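Local coordinates for serine rich repeat protein-1 (Srr-1) (Streptococcus agalactiae NEM316, PDB 4RMB) that probably binds keratin 4 through this surface-adhesin domain, and so is likely to help the bacterium attach to host cells, at residues 33-38 with 93-98; 14-19 with 122-127; 55-60 with 109-114; 82-87 with 97-102. All blocks are in the same frame, centred on the assembly; numbering follows the deposited sequence.

Contact 1 (33-38 with 93-98); sequences NLYTII and KITIDW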
loop_
_atom_site.group_PDB
_atom_site.type_symbol
_atom_site.label_atom_id
_atom_site.label_comp_id
_atom_site.label_asym_id
_atom_site.label_seq_id
_atom_site.Cartn_x
_atom_site.Cartn_y
_atom_site.Cartn_z
ATOM N N ASN B 33 13.857 14.436 -17.731
ATOM C CA ASN B 33 13.738 14.566 -16.281
ATOM C C ASN B 33 13.009 13.403 -15.640
ATOM O O ASN B 33 12.367 12.604 -16.318
ATOM C CB ASN B 33 12.980 15.838 -15.907
ATOM C CG ASN B 33 13.686 17.088 -16.356
ATOM O OD1 ASN B 33 14.905 17.103 -16.493
ATOM N ND2 ASN B 33 12.923 18.153 -16.571
ATOM N N LEU B 34 13.128 13.319 -14.320
ATOM C CA LEU B 34 12.426 12.296 -13.562
ATOM C C LEU B 34 11.005 12.818 -13.460
ATOM O O LEU B 34 10.789 14.022 -13.303
ATOM C CB LEU B 34 13.010 12.151 -12.159
ATOM C CG LEU B 34 14.412 11.551 -12.038
ATOM C CD1 LEU B 34 15.302 12.481 -11.225
ATOM C CD2 LEU B 34 14.322 10.194 -11.376
ATOM N N TYR B 35 10.041 11.911 -13.545
ATOM C CA TYR B 35 8.632 12.273 -13.462
ATOM C C TYR B 35 7.912 11.275 -12.585
ATOM O O TYR B 35 8.399 10.170 -12.346
ATOM C CB TYR B 35 7.951 12.173 -14.832
ATOM C CG TYR B 35 8.062 13.361 -15.745
ATOM C CD1 TYR B 35 9.242 13.635 -16.432
ATOM C CD2 TYR B 35 6.966 14.195 -15.948
ATOM C CE1 TYR B 35 9.322 14.717 -17.307
ATOM C CE2 TYR B 35 7.036 15.275 -16.812
ATOM C CZ TYR B 35 8.214 15.527 -17.491
ATOM O OH TYR B 35 8.261 16.582 -18.375
ATOM N N THR B 36 6.742 11.672 -12.102
ATOM C CA THR B 36 5.902 10.743 -11.367
ATOM C C THR B 36 4.555 10.817 -12.049
ATOM O O THR B 36 3.993 11.901 -12.230
ATOM C CB THR B 36 5.747 11.087 -9.873
ATOM O OG1 THR B 36 6.884 10.582 -9.164
ATOM C CG2 THR B 36 4.476 10.437 -9.296
ATOM N N ILE B 37 4.058 9.663 -12.470
ATOM C CA ILE B 37 2.764 9.588 -13.116
ATOM C C ILE B 37 1.888 8.754 -12.198
ATOM O O ILE B 37 2.316 7.709 -11.703
ATOM C CB ILE B 37 2.873 8.918 -14.498
ATOM C CG1 ILE B 37 3.721 9.803 -15.423
ATOM C CG2 ILE B 37 1.487 8.677 -15.074
ATOM C CD1 ILE B 37 3.969 9.217 -16.786
ATOM N N ILE B 38 0.674 9.239 -11.957
ATOM C CA ILE B 38 -0.276 8.557 -11.095
ATOM C C ILE B 38 -1.542 8.314 -11.905
ATOM O O ILE B 38 -2.097 9.240 -12.492
ATOM C CB ILE B 38 -0.593 9.422 -9.856
ATOM C CG1 ILE B 38 0.633 9.477 -8.941
ATOM C CG2 ILE B 38 -1.827 8.874 -9.123
ATOM C CD1 ILE B 38 0.593 10.592 -7.922
ATOM N N LYS B 93 -5.149 10.466 -15.383
ATOM C CA LYS B 93 -3.710 10.484 -15.113
ATOM C C LYS B 93 -3.259 11.807 -14.512
ATOM O O LYS B 93 -3.707 12.852 -14.951
ATOM C CB LYS B 93 -2.927 10.331 -16.422
ATOM C CG LYS B 93 -2.406 8.961 -16.762
ATOM C CD LYS B 93 -1.206 9.034 -17.712
ATOM C CE LYS B 93 -1.583 9.588 -19.080
ATOM N NZ LYS B 93 -0.985 8.731 -20.144
ATOM N N ILE B 94 -2.372 11.760 -13.525
ATOM C CA ILE B 94 -1.792 12.968 -12.928
ATOM C C ILE B 94 -0.302 12.847 -13.233
ATOM O O ILE B 94 0.313 11.817 -12.948
ATOM C CB ILE B 94 -1.998 13.040 -11.390
ATOM C CG1 ILE B 94 -3.463 13.357 -11.075
ATOM C CG2 ILE B 94 -1.069 14.099 -10.789
ATOM C CD1 ILE B 94 -3.825 13.209 -9.596
ATOM N N THR B 95 0.277 13.889 -13.820
ATOM C CA THR B 95 1.688 13.863 -14.184
ATOM C C THR B 95 2.444 14.996 -13.517
ATOM O O THR B 95 2.018 16.146 -13.569
ATOM C CB THR B 95 1.857 13.983 -15.714
ATOM O OG1 THR B 95 1.140 12.917 -16.357
ATOM C CG2 THR B 95 3.317 13.905 -16.103
ATOM N N ILE B 96 3.558 14.648 -12.886
ATOM C CA ILE B 96 4.397 15.621 -12.196
ATOM C C ILE B 96 5.827 15.565 -12.732
ATOM O O ILE B 96 6.460 14.508 -12.732
ATOM C CB ILE B 96 4.436 15.334 -10.676
ATOM C CG1 ILE B 96 3.031 15.472 -10.079
ATOM C CG2 ILE B 96 5.412 16.294 -9.987
ATOM C CD1 ILE B 96 2.891 14.850 -8.699
ATOM N N ASP B 97 6.316 16.714 -13.190
ATOM C CA ASP B 97 7.680 16.878 -13.716
ATOM C C ASP B 97 8.536 17.292 -12.508
ATOM O O ASP B 97 8.255 18.311 -11.881
ATOM C CB ASP B 97 7.653 17.990 -14.782
ATOM C CG ASP B 97 9.031 18.345 -15.336
ATOM O OD1 ASP B 97 10.057 17.788 -14.885
ATOM O OD2 ASP B 97 9.073 19.214 -16.240
ATOM N N TRP B 98 9.554 16.501 -12.161
ATOM C CA TRP B 98 10.393 16.831 -11.006
ATOM C C TRP B 98 11.489 17.831 -11.371
ATOM O O TRP B 98 12.315 18.201 -10.537
ATOM C CB TRP B 98 10.987 15.558 -10.382
ATOM C CG TRP B 98 9.941 14.674 -9.758
ATOM C CD1 TRP B 98 9.637 13.395 -10.113
ATOM C CD2 TRP B 98 9.050 15.013 -8.679
ATOM N NE1 TRP B 98 8.607 12.916 -9.337
ATOM C CE2 TRP B 98 8.219 13.892 -8.459
ATOM C CE3 TRP B 98 8.850 16.166 -7.904
ATOM C CZ2 TRP B 98 7.229 13.873 -7.468
ATOM C CZ3 TRP B 98 7.858 16.148 -6.916
ATOM C CH2 TRP B 98 7.052 15.009 -6.721
#
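The indole of Trp98 reaches across to the Thr36 hydroxyl, with NE1 donating to OG1 at 2.9 Å and OG1 lying in the ring plane. Thr36 has OG1 beside its own backbone N (chi1 -82°), which leaves the hydroxyl facing the indole. OG1 also donates to the Thr125 carbonyl, so two hydrogen bonds fix its rotation. On the opposite face of the sheet the Tyr35 ring lies over Asp97, whose CA sits 3.8 Å from the ring centroid. The carboxylate is stacked nearly flat on the ring, their planes 15° apart. Thr95 CG2 comes to the edge of the same ring, 3.7 Å from CD2. Asn33 ND2 adds only a weak bond to Asp97 OD1, 3.3 Å long; the stronger partner of that oxygen is Lys99. Further along, Ile38 and Ile94 meet at their CB atoms, 4.2 Å apart, on the face shared with Thr36 and Ile96. Paired backbone bonds at Thr36–Ile96 and Ile38–Ile94 hold the strands in register. This is a regular antiparallel pair, with Ile38, Ile94 and Ile96 turned to the sandwich core and Tyr35 and Ile37 on the other face, within one sheet of a variant DEv-IgG β-sandwich.

Contact 2 (14-19 with 122-127); sequences YITQIN and LYSTVS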
loop_
_atom_site.group_PDB
_atom_site.type_symbol
_atom_site.label_atom_id
_atom_site.label_comp_id
_atom_site.label_asym_id
_atom_site.label_seq_id
_atom_site.Cartn_x
_atom_site.Cartn_y
_atom_site.Cartn_z
ATOM N N TYR B 14 -4.461 8.989 -1.463
ATOM C CA TYR B 14 -3.522 8.079 -2.098
ATOM C C TYR B 14 -2.188 8.794 -1.953
ATOM O O TYR B 14 -1.973 9.847 -2.554
ATOM C CB TYR B 14 -3.888 7.901 -3.568
ATOM C CG TYR B 14 -2.928 7.031 -4.336
ATOM C CD1 TYR B 14 -2.741 5.693 -3.992
ATOM C CD2 TYR B 14 -2.199 7.547 -5.403
ATOM C CE1 TYR B 14 -1.846 4.890 -4.694
ATOM C CE2 TYR B 14 -1.305 6.754 -6.111
ATOM C CZ TYR B 14 -1.133 5.431 -5.750
ATOM O OH TYR B 14 -0.233 4.656 -6.432
ATOM N N ILE B 15 -1.306 8.228 -1.135
ATOM C CA ILE B 15 -0.010 8.835 -0.852
ATOM C C ILE B 15 1.129 8.140 -1.570
ATOM O O ILE B 15 1.230 6.916 -1.546
ATOM C CB ILE B 15 0.288 8.791 0.671
ATOM C CG1 ILE B 15 -0.815 9.517 1.437
ATOM C CG2 ILE B 15 1.631 9.426 0.969
ATOM C CD1 ILE B 15 -0.709 9.358 2.945
ATOM N N THR B 16 1.977 8.932 -2.220
ATOM C CA THR B 16 3.133 8.388 -2.919
ATOM C C THR B 16 4.374 9.043 -2.335
ATOM O O THR B 16 4.503 10.266 -2.347
ATOM C CB THR B 16 3.078 8.674 -4.439
ATOM O OG1 THR B 16 1.890 8.098 -4.999
ATOM C CG2 THR B 16 4.280 8.072 -5.139
ATOM N N GLN B 17 5.271 8.230 -1.787
ATOM C CA GLN B 17 6.504 8.756 -1.235
ATOM C C GLN B 17 7.543 8.628 -2.334
ATOM O O GLN B 17 7.682 7.567 -2.935
ATOM C CB GLN B 17 6.944 7.952 -0.013
ATOM C CG GLN B 17 5.973 8.000 1.152
ATOM C CD GLN B 17 6.486 7.214 2.339
ATOM O OE1 GLN B 17 7.002 6.102 2.181
ATOM N NE2 GLN B 17 6.349 7.780 3.534
ATOM N N ILE B 18 8.251 9.715 -2.612
ATOM C CA ILE B 18 9.279 9.701 -3.647
ATOM C C ILE B 18 10.651 9.591 -2.993
ATOM O O ILE B 18 11.011 10.414 -2.151
ATOM C CB ILE B 18 9.233 10.984 -4.497
ATOM C CG1 ILE B 18 7.855 11.133 -5.141
ATOM C CG2 ILE B 18 10.308 10.923 -5.581
ATOM C CD1 ILE B 18 7.528 10.041 -6.125
ATOM N N ASN B 19 11.397 8.566 -3.391
ATOM C CA ASN B 19 12.729 8.279 -2.870
ATOM C C ASN B 19 12.768 7.997 -1.370
ATOM O O ASN B 19 13.580 8.569 -0.641
ATOM C CB ASN B 19 13.703 9.412 -3.198
ATOM C CG ASN B 19 15.146 9.024 -2.923
ATOM O OD1 ASN B 19 15.480 7.839 -2.921
ATOM N ND2 ASN B 19 16.008 10.015 -2.707
ATOM N N LEU B 122 -4.804 1.981 -8.099
ATOM C CA LEU B 122 -4.082 3.142 -8.591
ATOM C C LEU B 122 -2.618 2.743 -8.732
ATOM O O LEU B 122 -2.177 1.745 -8.160
ATOM C CB LEU B 122 -4.197 4.293 -7.593
ATOM C CG LEU B 122 -5.610 4.860 -7.431
ATOM C CD1 LEU B 122 -5.672 5.809 -6.244
ATOM C CD2 LEU B 122 -6.001 5.569 -8.721
ATOM N N TYR B 123 -1.868 3.505 -9.515
ATOM C CA TYR B 123 -0.446 3.230 -9.653
ATOM C C TYR B 123 0.299 4.552 -9.617
ATOM O O TYR B 123 -0.276 5.605 -9.888
ATOM C CB TYR B 123 -0.137 2.487 -10.965
ATOM C CG TYR B 123 -0.206 3.325 -12.229
ATOM C CD1 TYR B 123 0.822 4.212 -12.565
ATOM C CD2 TYR B 123 -1.292 3.221 -13.093
ATOM C CE1 TYR B 123 0.766 4.973 -13.729
ATOM C CE2 TYR B 123 -1.361 3.978 -14.263
ATOM C CZ TYR B 123 -0.328 4.852 -14.572
ATOM O OH TYR B 123 -0.392 5.609 -15.713
ATOM N N SER B 124 1.572 4.481 -9.245
ATOM C CA SER B 124 2.444 5.644 -9.190
ATOM C C SER B 124 3.779 5.221 -9.782
ATOM O O SER B 124 4.191 4.069 -9.645
ATOM C CB SER B 124 2.670 6.103 -7.748
ATOM O OG SER B 124 1.484 6.594 -7.158
ATOM N N THR B 125 4.455 6.140 -10.453
ATOM C CA THR B 125 5.757 5.803 -11.015
ATOM C C THR B 125 6.800 6.837 -10.633
ATOM O O THR B 125 6.490 7.904 -10.107
ATOM C CB THR B 125 5.763 5.829 -12.570
ATOM O OG1 THR B 125 5.674 7.191 -13.014
ATOM C CG2 THR B 125 4.615 5.029 -13.154
ATOM N N VAL B 126 8.049 6.469 -10.871
ATOM C CA VAL B 126 9.173 7.387 -10.771
ATOM C C VAL B 126 9.746 6.916 -12.093
ATOM O O VAL B 126 10.345 5.847 -12.174
ATOM C CB VAL B 126 10.147 7.102 -9.629
ATOM C CG1 VAL B 126 11.394 7.967 -9.817
ATOM C CG2 VAL B 126 9.497 7.478 -8.301
ATOM N N SER B 127 9.500 7.687 -13.145
ATOM C CA SER B 127 9.912 7.282 -14.477
ATOM C C SER B 127 10.189 8.463 -15.369
ATOM O O SER B 127 10.177 9.612 -14.931
ATOM C CB SER B 127 8.784 6.492 -15.127
ATOM O OG SER B 127 7.599 7.287 -15.187
#
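Ser124 OG is gripped by two hydroxyls of the facing strand: Tyr14 OH at 2.7 Å and Thr16 OG1, also at 2.7 Å. The proton order in this chain of three hydroxyls is open, but the two bonds fix the rotation of the serine in a buried place. Ser124 OG lies at the edge of the Tyr14 ring, near its plane. Tyr14 arrives there because its CG is anti to the backbone N (chi1 177°), sending the phenol across the gap between the strands. Leu122 lies over one face of that ring, with CB 3.9 Å from the centroid and CD1 3.6 Å from Tyr14 CG. The leucine runs counter to the tyrosine, from CB under the phenol end to CD1 under CG. Strands 14-18 and 122-127 belong to the two different sheets of the Ig-like sandwich; their axes are 8.5 Å apart and run only 17° from parallel, so no backbone hydrogen bonds join them, and the contact is made through side chains. Next to the hydroxyl group, Thr16 CG2 rests 3.6 Å from Ser124 CB. At the other end the contact turns wholly apolar: Ile18 bends at chi2 (-64°) and brings CD1 to 3.9 Å from Val126 CG2. Met25 touches both of these residues from strand 25-26. Residues 14 to 18 also pair antiparallel with a strand of the second subunit, consistent with the β-sheet complementation described for this domain, and Ile154 of that subunit packs on both Tyr14 and Ser124.

Contact 3 (55-60 with 109-114); sequences VKILKT and YVVLVK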
loop_
_atom_site.group_PDB
_atom_site.type_symbol
_atom_site.label_atom_id
_atom_site.label_comp_id
_atom_site.label_asym_id
_atom_site.label_seq_id
_atom_site.Cartn_x
_atom_site.Cartn_y
_atom_site.Cartn_z
ATOM N N VAL B 55 -4.733 17.744 -4.836
ATOM C CA VAL B 55 -3.329 17.364 -4.828
ATOM C C VAL B 55 -2.393 18.288 -4.066
ATOM O O VAL B 55 -2.463 19.509 -4.207
ATOM C CB VAL B 55 -2.809 17.262 -6.280
ATOM C CG1 VAL B 55 -1.380 16.768 -6.290
ATOM C CG2 VAL B 55 -3.708 16.345 -7.091
ATOM N N LYS B 56 -1.517 17.697 -3.257
ATOM C CA LYS B 56 -0.524 18.465 -2.518
ATOM C C LYS B 56 0.819 17.779 -2.677
ATOM O O LYS B 56 0.905 16.549 -2.656
ATOM C CB LYS B 56 -0.869 18.582 -1.028
ATOM C CG LYS B 56 0.148 19.440 -0.270
ATOM C CD LYS B 56 -0.411 20.031 1.015
ATOM C CE LYS B 56 -0.571 18.992 2.104
ATOM N NZ LYS B 56 -1.117 19.609 3.348
ATOM N N ILE B 57 1.867 18.572 -2.849
ATOM C CA ILE B 57 3.204 18.018 -3.013
ATOM C C ILE B 57 4.114 18.612 -1.949
ATOM O O ILE B 57 4.158 19.831 -1.768
ATOM C CB ILE B 57 3.774 18.342 -4.402
ATOM C CG1 ILE B 57 2.781 17.893 -5.482
ATOM C CG2 ILE B 57 5.121 17.642 -4.588
ATOM C CD1 ILE B 57 3.185 18.273 -6.894
ATOM N N LEU B 58 4.837 17.743 -1.252
ATOM C CA LEU B 58 5.739 18.160 -0.185
ATOM C C LEU B 58 7.168 17.693 -0.434
ATOM O O LEU B 58 7.388 16.651 -1.043
ATOM C CB LEU B 58 5.255 17.587 1.144
ATOM C CG LEU B 58 3.784 17.855 1.469
ATOM C CD1 LEU B 58 3.338 16.960 2.607
ATOM C CD2 LEU B 58 3.597 19.318 1.822
ATOM N N LYS B 59 8.131 18.474 0.044
ATOM C CA LYS B 59 9.547 18.143 -0.090
ATOM C C LYS B 59 10.117 17.970 1.316
ATOM O O LYS B 59 9.745 18.705 2.229
ATOM C CB LYS B 59 10.295 19.270 -0.811
ATOM C CG LYS B 59 11.805 19.061 -0.898
ATOM C CD LYS B 59 12.479 20.204 -1.638
ATOM C CE LYS B 59 13.989 20.045 -1.647
ATOM N NZ LYS B 59 14.545 20.011 -0.262
ATOM N N THR B 60 11.012 17.000 1.490
ATOM C CA THR B 60 11.616 16.747 2.799
ATOM C C THR B 60 12.780 15.766 2.693
ATOM O O THR B 60 13.205 15.411 1.593
ATOM C CB THR B 60 10.583 16.164 3.781
ATOM O OG1 THR B 60 11.159 16.071 5.089
ATOM C CG2 THR B 60 10.147 14.778 3.332
ATOM N N TYR B 109 10.128 13.417 -1.761
ATOM C CA TYR B 109 8.892 14.170 -1.919
ATOM C C TYR B 109 7.746 13.272 -1.499
ATOM O O TYR B 109 7.902 12.059 -1.396
ATOM C CB TYR B 109 8.681 14.572 -3.382
ATOM C CG TYR B 109 9.724 15.509 -3.943
ATOM C CD1 TYR B 109 9.682 16.875 -3.670
ATOM C CD2 TYR B 109 10.758 15.026 -4.745
ATOM C CE1 TYR B 109 10.646 17.740 -4.180
ATOM C CE2 TYR B 109 11.728 15.881 -5.259
ATOM C CZ TYR B 109 11.664 17.235 -4.972
ATOM O OH TYR B 109 12.626 18.079 -5.472
ATOM N N VAL B 110 6.596 13.879 -1.237
ATOM C CA VAL B 110 5.407 13.127 -0.880
ATOM C C VAL B 110 4.281 13.745 -1.671
ATOM O O VAL B 110 4.064 14.955 -1.608
ATOM C CB VAL B 110 5.061 13.229 0.618
ATOM C CG1 VAL B 110 3.788 12.442 0.903
ATOM C CG2 VAL B 110 6.209 12.687 1.451
ATOM N N VAL B 111 3.589 12.928 -2.455
ATOM C CA VAL B 111 2.482 13.439 -3.233
ATOM C C VAL B 111 1.213 12.916 -2.605
ATOM O O VAL B 111 1.043 11.712 -2.434
ATOM C CB VAL B 111 2.545 12.986 -4.701
ATOM C CG1 VAL B 111 1.344 13.535 -5.461
ATOM C CG2 VAL B 111 3.844 13.482 -5.342
ATOM N N LEU B 112 0.328 13.833 -2.242
ATOM C CA LEU B 112 -0.929 13.460 -1.622
ATOM C C LEU B 112 -2.062 13.703 -2.601
ATOM O O LEU B 112 -2.258 14.825 -3.057
ATOM C CB LEU B 112 -1.152 14.291 -0.359
ATOM C CG LEU B 112 -0.068 14.211 0.718
ATOM C CD1 LEU B 112 -0.336 15.260 1.782
ATOM C CD2 LEU B 112 -0.049 12.817 1.330
ATOM N N VAL B 113 -2.802 12.650 -2.927
ATOM C CA VAL B 113 -3.923 12.763 -3.852
ATOM C C VAL B 113 -5.190 12.360 -3.105
ATOM O O VAL B 113 -5.438 11.174 -2.881
ATOM C CB VAL B 113 -3.724 11.841 -5.080
ATOM C CG1 VAL B 113 -4.900 11.968 -6.042
ATOM C CG2 VAL B 113 -2.438 12.211 -5.797
ATOM N N LYS B 114 -5.983 13.352 -2.706
ATOM C CA LYS B 114 -7.216 13.089 -1.972
ATOM C C LYS B 114 -8.391 12.973 -2.932
ATOM O O LYS B 114 -8.688 13.900 -3.688
ATOM C CB LYS B 114 -7.476 14.206 -0.953
ATOM C CG LYS B 114 -8.748 14.012 -0.129
ATOM C CD LYS B 114 -9.050 15.249 0.721
ATOM C CE LYS B 114 -8.121 15.372 1.917
ATOM N NZ LYS B 114 -8.474 14.410 3.004
#
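Lys59 and Tyr109 cross at one end of this antiparallel pair, where Lys59 CB lies 3.7 Å from Tyr109 CE1. The backbones are close here, with Tyr109 CA 3.0 Å from Leu58 O, and that oxygen lies at the edge of the tyrosine ring. It also accepts from Val110 N, at 2.9 Å. The face carrying Val55, Ile57, Val111 and Tyr109 is the packed one because the facing sheet covers it, although the branched residues Val55, Ile57 and Val111 touch one another only lightly: Ile57 CG2 and Val111 CG2 are 4.4 Å apart. On the other face Leu58 and Val110 are buried, and the solvent side is confined to the Lys56 and Leu112 end. There a bend at chi3 (73°) brings Lys56 CE to 3.8 Å from Leu112 CD1, and the ammonium continues away from the strand. The Leu58 and Leu112 side chains cross, with their CD1 atoms 4.1 Å apart. Strand 54-60 has strand 79-80 on its other side, while strand 108-116 is flanked by strand 11-18. Ile57 and Val111 press on Ile96 of the facing sheet, Tyr109 stacks on Trp98, and on the opposite face Val110 and Leu112 meet Ile15.

Contact 4 (82-87 with 97-102); sequences TSQYSY and DWKTNS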
loop_
_atom_site.group_PDB
_atom_site.type_symbol
_atom_site.label_atom_id
_atom_site.label_comp_id
_atom_site.label_asym_id
_atom_site.label_seq_id
_atom_site.Cartn_x
_atom_site.Cartn_y
_atom_site.Cartn_z
ATOM N N THR B 82 3.780 22.447 -3.936
ATOM C CA THR B 82 2.699 22.185 -4.881
ATOM C C THR B 82 2.719 23.113 -6.088
ATOM O O THR B 82 2.505 22.673 -7.218
ATOM C CB THR B 82 1.328 22.313 -4.196
ATOM O OG1 THR B 82 1.327 21.549 -2.984
ATOM C CG2 THR B 82 0.229 21.796 -5.109
ATOM N N SER B 83 2.963 24.397 -5.848
ATOM C CA SER B 83 3.010 25.368 -6.933
ATOM C C SER B 83 4.324 25.311 -7.699
ATOM O O SER B 83 4.330 25.417 -8.924
ATOM C CB SER B 83 2.800 26.786 -6.398
ATOM O OG SER B 83 1.496 26.935 -5.874
ATOM N N GLN B 84 5.431 25.129 -6.985
ATOM C CA GLN B 84 6.733 25.080 -7.642
ATOM C C GLN B 84 6.804 23.964 -8.665
ATOM O O GLN B 84 7.431 24.111 -9.709
ATOM C CB GLN B 84 7.873 24.880 -6.636
ATOM C CG GLN B 84 9.249 25.100 -7.273
ATOM C CD GLN B 84 10.392 24.481 -6.489
ATOM O OE1 GLN B 84 10.395 24.490 -5.258
ATOM N NE2 GLN B 84 11.382 23.956 -7.204
ATOM N N TYR B 85 6.156 22.846 -8.369
ATOM C CA TYR B 85 6.189 21.718 -9.283
ATOM C C TYR B 85 4.990 21.733 -10.225
ATOM O O TYR B 85 5.165 21.714 -11.443
ATOM C CB TYR B 85 6.403 20.428 -8.477
ATOM C CG TYR B 85 7.821 20.345 -7.949
ATOM C CD1 TYR B 85 8.854 19.872 -8.757
ATOM C CD2 TYR B 85 8.151 20.853 -6.691
ATOM C CE1 TYR B 85 10.185 19.916 -8.334
ATOM C CE2 TYR B 85 9.484 20.905 -6.257
ATOM C CZ TYR B 85 10.492 20.440 -7.087
ATOM O OH TYR B 85 11.810 20.526 -6.690
ATOM N N SER B 86 3.786 21.808 -9.664
ATOM C CA SER B 86 2.550 21.807 -10.441
ATOM C C SER B 86 2.292 20.391 -10.931
ATOM O O SER B 86 3.011 19.452 -10.578
ATOM C CB SER B 86 2.438 22.955 -11.447
ATOM O OG SER B 86 2.247 24.181 -10.756
ATOM N N TYR B 87 1.269 20.233 -11.755
ATOM C CA TYR B 87 0.898 18.911 -12.233
ATOM C C TYR B 87 -0.173 19.037 -13.296
ATOM O O TYR B 87 -0.875 20.045 -13.368
ATOM C CB TYR B 87 0.417 17.931 -11.165
ATOM C CG TYR B 87 -0.808 18.446 -10.427
ATOM C CD1 TYR B 87 -2.094 18.192 -10.900
ATOM C CD2 TYR B 87 -0.668 19.261 -9.299
ATOM C CE1 TYR B 87 -3.218 18.743 -10.267
ATOM C CE2 TYR B 87 -1.780 19.815 -8.664
ATOM C CZ TYR B 87 -3.050 19.554 -9.154
ATOM O OH TYR B 87 -4.142 20.122 -8.537
ATOM N N ASP B 97 6.316 16.714 -13.190
ATOM C CA ASP B 97 7.680 16.878 -13.716
ATOM C C ASP B 97 8.536 17.292 -12.508
ATOM O O ASP B 97 8.255 18.311 -11.881
ATOM C CB ASP B 97 7.653 17.990 -14.782
ATOM C CG ASP B 97 9.031 18.345 -15.336
ATOM O OD1 ASP B 97 10.057 17.788 -14.885
ATOM O OD2 ASP B 97 9.073 19.214 -16.240
ATOM N N TRP B 98 9.554 16.501 -12.161
ATOM C CA TRP B 98 10.393 16.831 -11.006
ATOM C C TRP B 98 11.489 17.831 -11.371
ATOM O O TRP B 98 12.315 18.201 -10.537
ATOM C CB TRP B 98 10.987 15.558 -10.382
ATOM C CG TRP B 98 9.941 14.674 -9.758
ATOM C CD1 TRP B 98 9.637 13.395 -10.113
ATOM C CD2 TRP B 98 9.050 15.013 -8.679
ATOM N NE1 TRP B 98 8.607 12.916 -9.337
ATOM C CE2 TRP B 98 8.219 13.892 -8.459
ATOM C CE3 TRP B 98 8.850 16.166 -7.904
ATOM C CZ2 TRP B 98 7.229 13.873 -7.468
ATOM C CZ3 TRP B 98 7.858 16.148 -6.916
ATOM C CH2 TRP B 98 7.052 15.009 -6.721
ATOM N N LYS B 99 11.474 18.247 -12.634
ATOM C CA LYS B 99 12.381 19.254 -13.172
ATOM C C LYS B 99 13.883 19.010 -13.098
ATOM O O LYS B 99 14.676 19.951 -13.145
ATOM C CB LYS B 99 12.023 20.601 -12.542
ATOM C CG LYS B 99 10.584 20.994 -12.838
ATOM C CD LYS B 99 9.936 21.745 -11.689
ATOM C CE LYS B 99 10.108 23.244 -11.828
ATOM N NZ LYS B 99 9.743 23.947 -10.569
ATOM N N THR B 100 14.277 17.749 -13.009
ATOM C CA THR B 100 15.689 17.398 -12.962
ATOM C C THR B 100 15.854 15.931 -13.324
ATOM O O THR B 100 14.907 15.156 -13.224
ATOM C CB THR B 100 16.285 17.635 -11.563
ATOM O OG1 THR B 100 17.646 17.185 -11.541
ATOM C CG2 THR B 100 15.490 16.886 -10.510
ATOM N N ASN B 101 17.048 15.555 -13.766
ATOM C CA ASN B 101 17.315 14.169 -14.118
ATOM C C ASN B 101 18.089 13.543 -12.968
ATOM O O ASN B 101 18.577 12.421 -13.069
ATOM C CB ASN B 101 18.138 14.095 -15.405
ATOM C CG ASN B 101 19.522 14.683 -15.239
ATOM O OD1 ASN B 101 19.685 15.769 -14.680
ATOM N ND2 ASN B 101 20.529 13.970 -15.730
ATOM N N SER B 102 18.179 14.275 -11.863
ATOM C CA SER B 102 18.905 13.800 -10.697
ATOM C C SER B 102 18.328 14.279 -9.365
ATOM O O SER B 102 18.292 15.477 -9.087
ATOM C CB SER B 102 20.371 14.230 -10.803
ATOM O OG SER B 102 21.073 13.984 -9.598
HETATM O O HOH W 1 13.676 19.504 -8.699
HETATM O O HOH W 2 4.789 19.107 -13.318
#
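Tyr85 is caught between a lysine and an indole, each on its own face of the ring. Lys99 NZ stands above one face, 4.7 Å from the centroid and 17° off the normal, a cation-pi contact. Trp98 brings CZ3 over the rim of the other face, and CE3 comes to 3.8 Å from Tyr85 CD1; the two ring planes are inclined at 59°, so this is neither a stack nor an edge-to-face pair. The Lys99 chain bends at chi2 and chi3, laying CD 3.6 Å from Tyr85 CD1 and carrying the ammonium on towards the carbonyl of Gln84. The modelled separation there is too short for its length to be trusted. The ring edge faces backbone oxygen too, with CD1 3.5 Å from Asp97 O. Two waters stitch the rest together. One joins Tyr85 OH to Trp98 O, to which it donates at 2.6 Å; the other accepts from Asp97 N at 2.8 Å and donates to Tyr85 O. The loop beyond strand 93-97 is shaped by an Asx turn, in which Lys99 N reaches Asp97 OD1 from above the carboxylate plane. Helix 82-85 gives way at Ser86, which has positive phi and bonds back through OG to Ser83 O. Tyr85 OH also lies within probable hydrogen-bonding distance of Tyr109 OH, and the two rings meet edge-to-face. Besides the two water bridges, the lysine ammonium over the Tyr85 ring would probably add electrostatic attraction between the helix and the turn after strand 93-97.

How the contacts relate
From the N terminus, strand 11-18 comes first, and contact 2 closes the longest loop by bringing it opposite strand 120-127; the other three contacts lie inside that loop. Contact 1 joins 33-38 to 93-98 in one sheet, and contact 3 joins 55-60 to 109-114 in the other. These two cross along the chain, since 55-60 falls inside the loop of contact 1 and 109-114 lies beyond it. Contact 4 joins helix 82-85 to the loop after strand 93-97; it is nested within contact 3 and ends on the same stretch as contact 1, sharing Asp97 and Trp98. Trp98, Tyr109 and Ile18 bring all four together at one end of the sandwich, while contact 2 spans its sheets.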